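PDB 4AIP: Fe-regulated protein B, which transports iron across the outer membrane of Neisseria meningitidis as a TonB-dependent beta-barrel receptor. Local coordinates for residues B[280-285]-B[296-301]; B[676-681]-B[722-727]. All blocks are in the same frame, centred on the assembly; numbering follows the deposited sequence.

Contact 1: B[280-285]-B[296-301]; sequences TVREEF and IDRQAP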
ATOM      1  N   THR B 280      -6.081  12.234 -16.405  1.00 15.75           N
ATOM      2  CA  THR B 280      -6.840  12.316 -17.620  1.00 19.13           C
ATOM      3  C   THR B 280      -5.981  11.772 -18.745  1.00 20.98           C
ATOM      4  O   THR B 280      -4.753  11.720 -18.639  1.00 18.41           O
ATOM      5  CB  THR B 280      -7.270  13.791 -17.892  1.00 20.05           C
ATOM      6  OG1 THR B 280      -6.111  14.611 -18.082  1.00 20.44           O
ATOM      7  CG2 THR B 280      -7.944  14.347 -16.733  1.00 21.22           C
ATOM      8  N   VAL B 281      -6.633  11.293 -19.793  1.00 28.03           N
ATOM      9  CA  VAL B 281      -5.926  10.869 -20.994  1.00 33.70           C
ATOM     10  C   VAL B 281      -5.342  12.211 -21.335  1.00 36.06           C
ATOM     11  O   VAL B 281      -6.057  13.193 -21.232  1.00 39.34           O
ATOM     12  CB  VAL B 281      -6.946  10.484 -22.103  1.00 34.45           C
ATOM     13  CG1 VAL B 281      -6.217  10.177 -23.458  1.00 36.09           C
ATOM     14  CG2 VAL B 281      -7.895   9.342 -21.654  1.00 35.49           C
ATOM     15  N   ARG B 282      -4.090  12.365 -21.671  1.00 36.49           N
ATOM     16  CA  ARG B 282      -3.687  13.786 -21.939  1.00 37.32           C
ATOM     17  C   ARG B 282      -3.545  14.649 -20.714  1.00 37.02           C
ATOM     18  O   ARG B 282      -4.378  15.524 -20.475  1.00 37.60           O
ATOM     19  CB  ARG B 282      -4.715  14.548 -22.792  1.00 36.50           C
ATOM     20  CG  ARG B 282      -4.826  14.169 -24.223  1.00 37.20           C
ATOM     21  CD  ARG B 282      -5.803  15.088 -24.914  1.00 35.69           C
ATOM     22  NE  ARG B 282      -6.517  14.399 -25.979  1.00 34.10           N
ATOM     23  CZ  ARG B 282      -7.604  13.642 -25.809  1.00 33.77           C
ATOM     24  NH1 ARG B 282      -8.141  13.478 -24.596  1.00 31.56           N
ATOM     25  NH2 ARG B 282      -8.156  13.041 -26.856  1.00 31.88           N
ATOM     26  N   GLU B 283      -2.462  14.483 -19.979  1.00 36.16           N
ATOM     27  CA  GLU B 283      -2.293  15.209 -18.722  1.00 34.37           C
ATOM     28  C   GLU B 283      -2.025  16.712 -18.838  1.00 35.96           C
ATOM     29  O   GLU B 283      -2.030  17.442 -17.818  1.00 36.87           O
ATOM     30  CB  GLU B 283      -1.205  14.546 -17.924  1.00 30.04           C
ATOM     31  CG  GLU B 283      -1.404  13.053 -17.893  1.00 25.34           C
ATOM     32  CD  GLU B 283      -0.485  12.367 -16.938  1.00 21.72           C
ATOM     33  OE1 GLU B 283       0.496  12.999 -16.422  1.00 21.21           O
ATOM     34  OE2 GLU B 283      -0.742  11.172 -16.713  1.00 22.05           O
ATOM     35  N   GLU B 284      -1.806  17.186 -20.063  1.00 36.76           N
ATOM     36  CA  GLU B 284      -1.524  18.610 -20.263  1.00 37.54           C
ATOM     37  C   GLU B 284      -2.788  19.465 -20.189  1.00 37.38           C
ATOM     38  O   GLU B 284      -2.715  20.663 -20.071  1.00 38.22           O
ATOM     39  CB  GLU B 284      -0.718  18.867 -21.545  1.00 36.58           C
ATOM     40  CG  GLU B 284      -1.526  18.703 -22.830  1.00 36.12           C
ATOM     41  CD  GLU B 284      -0.728  19.052 -24.110  1.00 36.74           C
ATOM     42  OE1 GLU B 284       0.153  19.963 -24.118  1.00 37.90           O
ATOM     43  OE2 GLU B 284      -0.998  18.405 -25.132  1.00 34.12           O
ATOM     44  N   PHE B 285      -3.940  18.824 -20.258  1.00 37.30           N
ATOM     45  CA  PHE B 285      -5.218  19.489 -20.129  1.00 37.05           C
ATOM     46  C   PHE B 285      -5.987  18.933 -18.923  1.00 37.79           C
ATOM     47  O   PHE B 285      -5.763  17.784 -18.540  1.00 36.90           O
ATOM     48  CB  PHE B 285      -6.052  19.213 -21.378  1.00 36.08           C
ATOM     49  CG  PHE B 285      -5.396  19.589 -22.702  1.00 34.64           C
ATOM     50  CD1 PHE B 285      -4.904  20.880 -22.937  1.00 34.72           C
ATOM     51  CD2 PHE B 285      -5.353  18.662 -23.742  1.00 32.41           C
ATOM     52  CE1 PHE B 285      -4.315  21.208 -24.154  1.00 32.68           C
ATOM     53  CE2 PHE B 285      -4.771  18.982 -24.955  1.00 30.79           C
ATOM     54  CZ  PHE B 285      -4.249  20.256 -25.157  1.00 29.78           C
ATOM     55  N   ILE B 296     -15.226  15.638 -20.446  1.00 41.42           N
ATOM     56  CA  ILE B 296     -15.073  14.474 -19.572  1.00 38.17           C
ATOM     57  C   ILE B 296     -14.938  13.158 -20.308  1.00 40.42           C
ATOM     58  O   ILE B 296     -14.160  12.328 -19.888  1.00 41.59           O
ATOM     59  CB  ILE B 296     -16.183  14.454 -18.482  1.00 33.82           C
ATOM     60  CG1 ILE B 296     -15.901  13.409 -17.407  1.00 27.68           C
ATOM     61  CG2 ILE B 296     -17.597  14.280 -19.074  1.00 27.77           C
ATOM     62  CD1 ILE B 296     -14.856  13.815 -16.353  1.00 22.48           C
ATOM     63  N   ASP B 297     -15.649  13.020 -21.432  1.00 41.15           N
ATOM     64  CA  ASP B 297     -15.669  11.775 -22.240  1.00 40.21           C
ATOM     65  C   ASP B 297     -14.387  11.596 -23.047  1.00 41.84           C
ATOM     66  O   ASP B 297     -13.789  10.530 -23.008  1.00 43.89           O
ATOM     67  CB  ASP B 297     -16.907  11.710 -23.159  1.00 34.76           C
ATOM     68  CG  ASP B 297     -18.210  12.067 -22.412  1.00 29.57           C
ATOM     69  OD1 ASP B 297     -18.527  13.305 -22.363  1.00 26.53           O
ATOM     70  OD2 ASP B 297     -18.886  11.137 -21.837  1.00 24.13           O
ATOM     71  N   ARG B 298     -13.970  12.640 -23.760  1.00 42.22           N
ATOM     72  CA  ARG B 298     -12.717  12.594 -24.526  1.00 40.60           C
ATOM     73  C   ARG B 298     -11.497  12.441 -23.641  1.00 37.13           C
ATOM     74  O   ARG B 298     -10.555  11.744 -24.011  1.00 37.33           O
ATOM     75  CB  ARG B 298     -12.547  13.847 -25.376  1.00 42.03           C
ATOM     76  CG  ARG B 298     -13.505  13.940 -26.557  1.00 44.89           C
ATOM     77  CD  ARG B 298     -12.981  14.972 -27.594  1.00 48.78           C
ATOM     78  NE  ARG B 298     -11.975  14.402 -28.514  1.00 50.46           N
ATOM     79  CZ  ARG B 298     -10.692  14.759 -28.579  1.00 53.75           C
ATOM     80  NH1 ARG B 298     -10.200  15.719 -27.800  1.00 55.23           N
ATOM     81  NH2 ARG B 298      -9.895  14.162 -29.460  1.00 55.57           N
ATOM     82  N   GLN B 299     -11.550  13.105 -22.478  1.00 31.82           N
ATOM     83  CA  GLN B 299     -10.485  13.122 -21.464  1.00 25.89           C
ATOM     84  C   GLN B 299     -10.500  11.946 -20.491  1.00 22.85           C
ATOM     85  O   GLN B 299      -9.506  11.738 -19.768  1.00 19.98           O
ATOM     86  CB  GLN B 299     -10.512  14.450 -20.693  1.00 25.80           C
ATOM     87  CG  GLN B 299      -9.831  15.596 -21.422  1.00 25.83           C
ATOM     88  CD  GLN B 299      -8.320  15.417 -21.476  1.00 26.43           C
ATOM     89  OE1 GLN B 299      -7.802  14.573 -22.193  1.00 21.71           O
ATOM     90  NE2 GLN B 299      -7.614  16.214 -20.713  1.00 20.37           N
ATOM     91  N   ALA B 300     -11.626  11.214 -20.468  1.00 21.05           N
ATOM     92  CA  ALA B 300     -11.785   9.927 -19.780  1.00 18.29           C
ATOM     93  C   ALA B 300     -10.796   9.641 -18.664  1.00 16.31           C
ATOM     94  O   ALA B 300      -9.934   8.807 -18.805  1.00 16.44           O
ATOM     95  CB  ALA B 300     -11.806   8.753 -20.814  1.00 15.55           C
ATOM     96  N   PRO B 301     -10.949  10.315 -17.511  1.00 15.91           N
ATOM     97  CA  PRO B 301     -10.015  10.089 -16.407  1.00 16.62           C
ATOM     98  C   PRO B 301     -10.079   8.667 -15.932  1.00 17.46           C
ATOM     99  O   PRO B 301     -11.158   8.089 -15.928  1.00 20.20           O
ATOM    100  CB  PRO B 301     -10.548  10.991 -15.327  1.00 14.42           C
ATOM    101  CG  PRO B 301     -11.106  12.081 -16.070  1.00 14.21           C
ATOM    102  CD  PRO B 301     -11.865  11.415 -17.170  1.00 14.35           C
TER
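The side chain of Gln299 reaches from the end of helix 296-299 to Val281 and the type I turn Arg282 to Phe285. One backbone bond crosses the contact: Val281 N donates to Gln299 O (2.9 Å). Arg282 suits its buried place because NH1 serves two acceptors, Arg298 O at 3.0 Å, almost straight at 173°, and Gln299 OE1 at 2.7 Å; both lie near the guanidinium plane. NE bonds Tyr347 OH weakly. The close approach of Gln299 OE1 to Val281 O leaves the modelled amide position doubtful. Arg282 O accepts from Thr280 OG1 (3.1 Å) and weakly from Gln299 NE2 (3.3 Å), which also bonds Thr286 O. A bend at chi2 (-70°) turns the glutamine amide back toward these partners. Arg298 NH1 lies over the rim of one face of the Arg282 guanidinium, the planes 38° apart; the like charges are close, and Arg293 O accepts from this NH1. Beside the polar network, Val281 CG2 lies 4.0 Å from Ala300 CB. The contact closes the loop that joins strand 278-279 to its antiparallel neighbour 302-318, the short, weakly bonded helix 296-299 leading into the second; Glu283, in the same turn, bonds Thr103 and Ser104 of the plug.

Contact 2: B[676-681]-B[722-727]; sequences NLENVV and RWTNTL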
ATOM      1  N   ASN B 676      -5.413  26.787 -39.471  1.00 50.15           N
ATOM      2  CA  ASN B 676      -5.735  28.223 -39.389  1.00 49.13           C
ATOM      3  C   ASN B 676      -4.515  28.766 -38.709  1.00 48.79           C
ATOM      4  O   ASN B 676      -4.011  28.125 -37.794  1.00 49.19           O
ATOM      5  CB  ASN B 676      -6.872  28.482 -38.392  1.00 49.15           C
ATOM      6  CG  ASN B 676      -8.217  28.711 -39.034  1.00 48.46           C
ATOM      7  OD1 ASN B 676      -8.460  28.356 -40.186  1.00 46.78           O
ATOM      8  ND2 ASN B 676      -9.123  29.312 -38.259  1.00 48.07           N
ATOM      9  N   LEU B 677      -4.054  29.949 -39.089  1.00 48.41           N
ATOM     10  CA  LEU B 677      -2.909  30.547 -38.410  1.00 48.68           C
ATOM     11  C   LEU B 677      -3.242  30.854 -36.929  1.00 47.84           C
ATOM     12  O   LEU B 677      -4.377  31.223 -36.604  1.00 48.27           O
ATOM     13  CB  LEU B 677      -2.443  31.803 -39.187  1.00 50.39           C
ATOM     14  CG  LEU B 677      -1.060  32.464 -38.932  1.00 52.71           C
ATOM     15  CD1 LEU B 677      -0.196  32.538 -40.225  1.00 52.76           C
ATOM     16  CD2 LEU B 677      -1.182  33.868 -38.210  1.00 54.49           C
ATOM     17  N   GLU B 678      -2.284  30.673 -36.025  1.00 46.20           N
ATOM     18  CA  GLU B 678      -2.509  31.084 -34.623  1.00 45.20           C
ATOM     19  C   GLU B 678      -1.675  32.304 -34.253  1.00 43.88           C
ATOM     20  O   GLU B 678      -0.448  32.340 -34.433  1.00 43.57           O
ATOM     21  CB  GLU B 678      -2.269  29.939 -33.609  1.00 44.78           C
ATOM     22  CG  GLU B 678      -3.440  28.941 -33.454  1.00 44.79           C
ATOM     23  CD  GLU B 678      -3.200  27.855 -32.380  1.00 45.41           C
ATOM     24  OE1 GLU B 678      -2.071  27.338 -32.251  1.00 44.46           O
ATOM     25  OE2 GLU B 678      -4.161  27.500 -31.657  1.00 50.54           O
ATOM     26  N   ASN B 679      -2.353  33.310 -33.734  1.00 43.19           N
ATOM     27  CA  ASN B 679      -1.665  34.501 -33.273  1.00 42.41           C
ATOM     28  C   ASN B 679      -1.229  34.294 -31.821  1.00 39.96           C
ATOM     29  O   ASN B 679      -1.863  34.817 -30.883  1.00 40.46           O
ATOM     30  CB  ASN B 679      -2.557  35.741 -33.398  1.00 43.93           C
ATOM     31  CG  ASN B 679      -1.785  37.039 -33.133  1.00 49.51           C
ATOM     32  OD1 ASN B 679      -0.728  37.285 -33.731  1.00 51.28           O
ATOM     33  ND2 ASN B 679      -2.305  37.867 -32.213  1.00 55.79           N
ATOM     34  N   VAL B 680      -0.164  33.519 -31.641  1.00 35.10           N
ATOM     35  CA  VAL B 680       0.256  33.127 -30.315  1.00 30.72           C
ATOM     36  C   VAL B 680       0.593  34.390 -29.571  1.00 29.53           C
ATOM     37  O   VAL B 680       1.444  35.147 -30.006  1.00 29.91           O
ATOM     38  CB  VAL B 680       1.473  32.233 -30.343  1.00 29.55           C
ATOM     39  CG1 VAL B 680       1.857  31.842 -28.955  1.00 28.91           C
ATOM     40  CG2 VAL B 680       1.239  31.035 -31.205  1.00 26.76           C
ATOM     41  N   VAL B 681      -0.142  34.615 -28.481  1.00 28.47           N
ATOM     42  CA  VAL B 681       0.109  35.655 -27.489  1.00 26.41           C
ATOM     43  C   VAL B 681      -0.008  34.940 -26.124  1.00 26.90           C
ATOM     44  O   VAL B 681      -0.822  34.022 -25.969  1.00 24.55           O
ATOM     45  CB  VAL B 681      -0.956  36.812 -27.558  1.00 25.61           C
ATOM     46  CG1 VAL B 681      -0.676  37.875 -26.535  1.00 21.79           C
ATOM     47  CG2 VAL B 681      -1.023  37.439 -28.946  1.00 27.48           C
ATOM     48  N   ARG B 722       1.260  24.684 -24.074  1.00 24.09           N
ATOM     49  CA  ARG B 722       0.538  25.351 -25.137  1.00 25.07           C
ATOM     50  C   ARG B 722      -0.104  26.614 -24.605  1.00 25.27           C
ATOM     51  O   ARG B 722      -0.279  26.778 -23.399  1.00 25.58           O
ATOM     52  CB  ARG B 722      -0.502  24.448 -25.740  1.00 25.56           C
ATOM     53  CG  ARG B 722      -0.053  23.026 -25.943  1.00 27.96           C
ATOM     54  CD  ARG B 722      -1.176  22.345 -26.666  1.00 33.37           C
ATOM     55  NE  ARG B 722      -0.965  20.921 -26.847  1.00 35.50           N
ATOM     56  CZ  ARG B 722      -0.432  20.378 -27.932  1.00 36.32           C
ATOM     57  NH1 ARG B 722      -0.021  21.128 -28.931  1.00 38.90           N
ATOM     58  NH2 ARG B 722      -0.302  19.072 -28.011  1.00 40.88           N
ATOM     59  N   TRP B 723      -0.490  27.474 -25.529  1.00 26.60           N
ATOM     60  CA  TRP B 723      -0.850  28.860 -25.257  1.00 26.63           C
ATOM     61  C   TRP B 723      -2.346  29.089 -25.083  1.00 26.69           C
ATOM     62  O   TRP B 723      -2.769  30.184 -24.651  1.00 27.79           O
ATOM     63  CB  TRP B 723      -0.362  29.684 -26.433  1.00 26.24           C
ATOM     64  CG  TRP B 723      -1.311  29.669 -27.583  1.00 26.49           C
ATOM     65  CD1 TRP B 723      -1.593  28.610 -28.457  1.00 23.65           C
ATOM     66  CD2 TRP B 723      -2.113  30.764 -28.000  1.00 26.74           C
ATOM     67  NE1 TRP B 723      -2.499  29.018 -29.404  1.00 26.37           N
ATOM     68  CE2 TRP B 723      -2.848  30.330 -29.151  1.00 28.69           C
ATOM     69  CE3 TRP B 723      -2.246  32.095 -27.551  1.00 21.77           C
ATOM     70  CZ2 TRP B 723      -3.754  31.178 -29.821  1.00 28.49           C
ATOM     71  CZ3 TRP B 723      -3.114  32.933 -28.206  1.00 27.45           C
ATOM     72  CH2 TRP B 723      -3.875  32.477 -29.346  1.00 27.39           C
ATOM     73  N   THR B 724      -3.133  28.072 -25.436  1.00 27.51           N
ATOM     74  CA  THR B 724      -4.588  28.076 -25.283  1.00 29.71           C
ATOM     75  C   THR B 724      -4.764  27.928 -23.769  1.00 30.92           C
ATOM     76  O   THR B 724      -3.769  27.840 -23.075  1.00 34.54           O
ATOM     77  CB  THR B 724      -5.194  26.932 -26.103  1.00 31.31           C
ATOM     78  OG1 THR B 724      -4.373  25.753 -25.938  1.00 31.86           O
ATOM     79  CG2 THR B 724      -5.239  27.331 -27.603  1.00 27.02           C
ATOM     80  N   ASN B 725      -5.928  27.976 -23.158  1.00 30.58           N
ATOM     81  CA  ASN B 725      -5.745  28.155 -21.686  1.00 29.53           C
ATOM     82  C   ASN B 725      -5.702  26.873 -20.838  1.00 28.80           C
ATOM     83  O   ASN B 725      -6.664  26.533 -20.174  1.00 29.14           O
ATOM     84  CB  ASN B 725      -6.618  29.259 -21.087  1.00 29.44           C
ATOM     85  CG  ASN B 725      -6.108  30.683 -21.423  1.00 30.10           C
ATOM     86  OD1 ASN B 725      -6.888  31.524 -21.843  1.00 22.38           O
ATOM     87  ND2 ASN B 725      -4.808  30.947 -21.222  1.00 32.68           N
ATOM     88  N   THR B 726      -4.541  26.207 -20.849  1.00 26.54           N
ATOM     89  CA  THR B 726      -4.432  24.828 -20.419  1.00 23.62           C
ATOM     90  C   THR B 726      -4.439  24.594 -18.907  1.00 23.84           C
ATOM     91  O   THR B 726      -5.415  24.089 -18.395  1.00 23.28           O
ATOM     92  CB  THR B 726      -3.202  24.135 -20.994  1.00 21.99           C
ATOM     93  OG1 THR B 726      -2.023  24.632 -20.345  1.00 18.91           O
ATOM     94  CG2 THR B 726      -3.149  24.324 -22.457  1.00 21.34           C
ATOM     95  N   LEU B 727      -3.336  24.891 -18.217  1.00 22.83           N
ATOM     96  CA  LEU B 727      -3.261  24.619 -16.789  1.00 21.65           C
ATOM     97  C   LEU B 727      -2.609  25.758 -16.037  1.00 20.44           C
ATOM     98  O   LEU B 727      -1.438  26.035 -16.227  1.00 20.81           O
ATOM     99  CB  LEU B 727      -2.519  23.290 -16.488  1.00 21.53           C
ATOM    100  CG  LEU B 727      -3.138  21.977 -16.950  1.00 21.23           C
ATOM    101  CD1 LEU B 727      -2.174  20.860 -16.698  1.00 23.26           C
ATOM    102  CD2 LEU B 727      -4.404  21.719 -16.232  1.00 21.00           C
TER
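Two long loops of the barrel meet where Trp723, ahead of the last strand 733-741, lays its indole against residues Glu678 to Val681, which lead into strand 681-694. The indole NH is the polar point of the contact: Trp723 NE1 donates to Glu678 OE2 at 3.2 Å, with an N-H...O angle of 164°. The oxygen lies close to the ring plane, yet the carboxylate stands almost perpendicular to the indole, so the NH comes down on OE2 from above the carboxylate plane. Glutamate suits this place because its two oxygens can be shared: OE1 takes a hydrogen bond from Gln670 NE2 within its own loop, which steadies the group that receives the tryptophan.

A backbone carbon covers one face of the six-membered ring: Val680 CA sits 3.9 Å from its centroid, only 13° off the ring normal, a CH-pi contact. The valine adds apolar cover nearer the root of the indole, CG1 being 4.0 Å from Trp723 CB. With chi1 at 83°, CG of Trp723 is placed between its backbone N and carbonyl carbon, and the ring is swung across to the other loop. The far end of the indole reaches the backbone of the inverse gamma turn centred on Asn679, where Trp723 CH2 is 3.4 Å from Asn679 O. A wide, flat side chain with a single NH can thus cover several residues of an irregular chain while still finding a polar partner. Backbone hydrogen bonds between Glu678 and Gln670 and between Val680 and Gly663 tie the receiving segment to the rest of its loop. Long loops at the extracellular end of the barrel are characteristic of TonB-dependent receptors, and here two of them meet through one tryptophan.

Overall arrangement
Contact 1 is partly buried and closes a single loop on itself, whereas contact 2 is a surface contact that joins two separate loops of the barrel. Their chemistry follows: several hydrogen bonds around a buried arginine and glutamine in the first, one indole N-H bond and packing over the face of a single ring in the second. Their centres lie about 19 Å apart on the same side of the chain's centre, and the two are connected directly. Glu284 OE2 forms a salt bridge with Arg722 NH2 at 3.0 Å and also bonds His133, while Leu727 packs against the backbone of Glu283 and Glu284. Segment 722-727 therefore reaches 676-681 through Trp723 and 280-285 through Arg722 and Leu727.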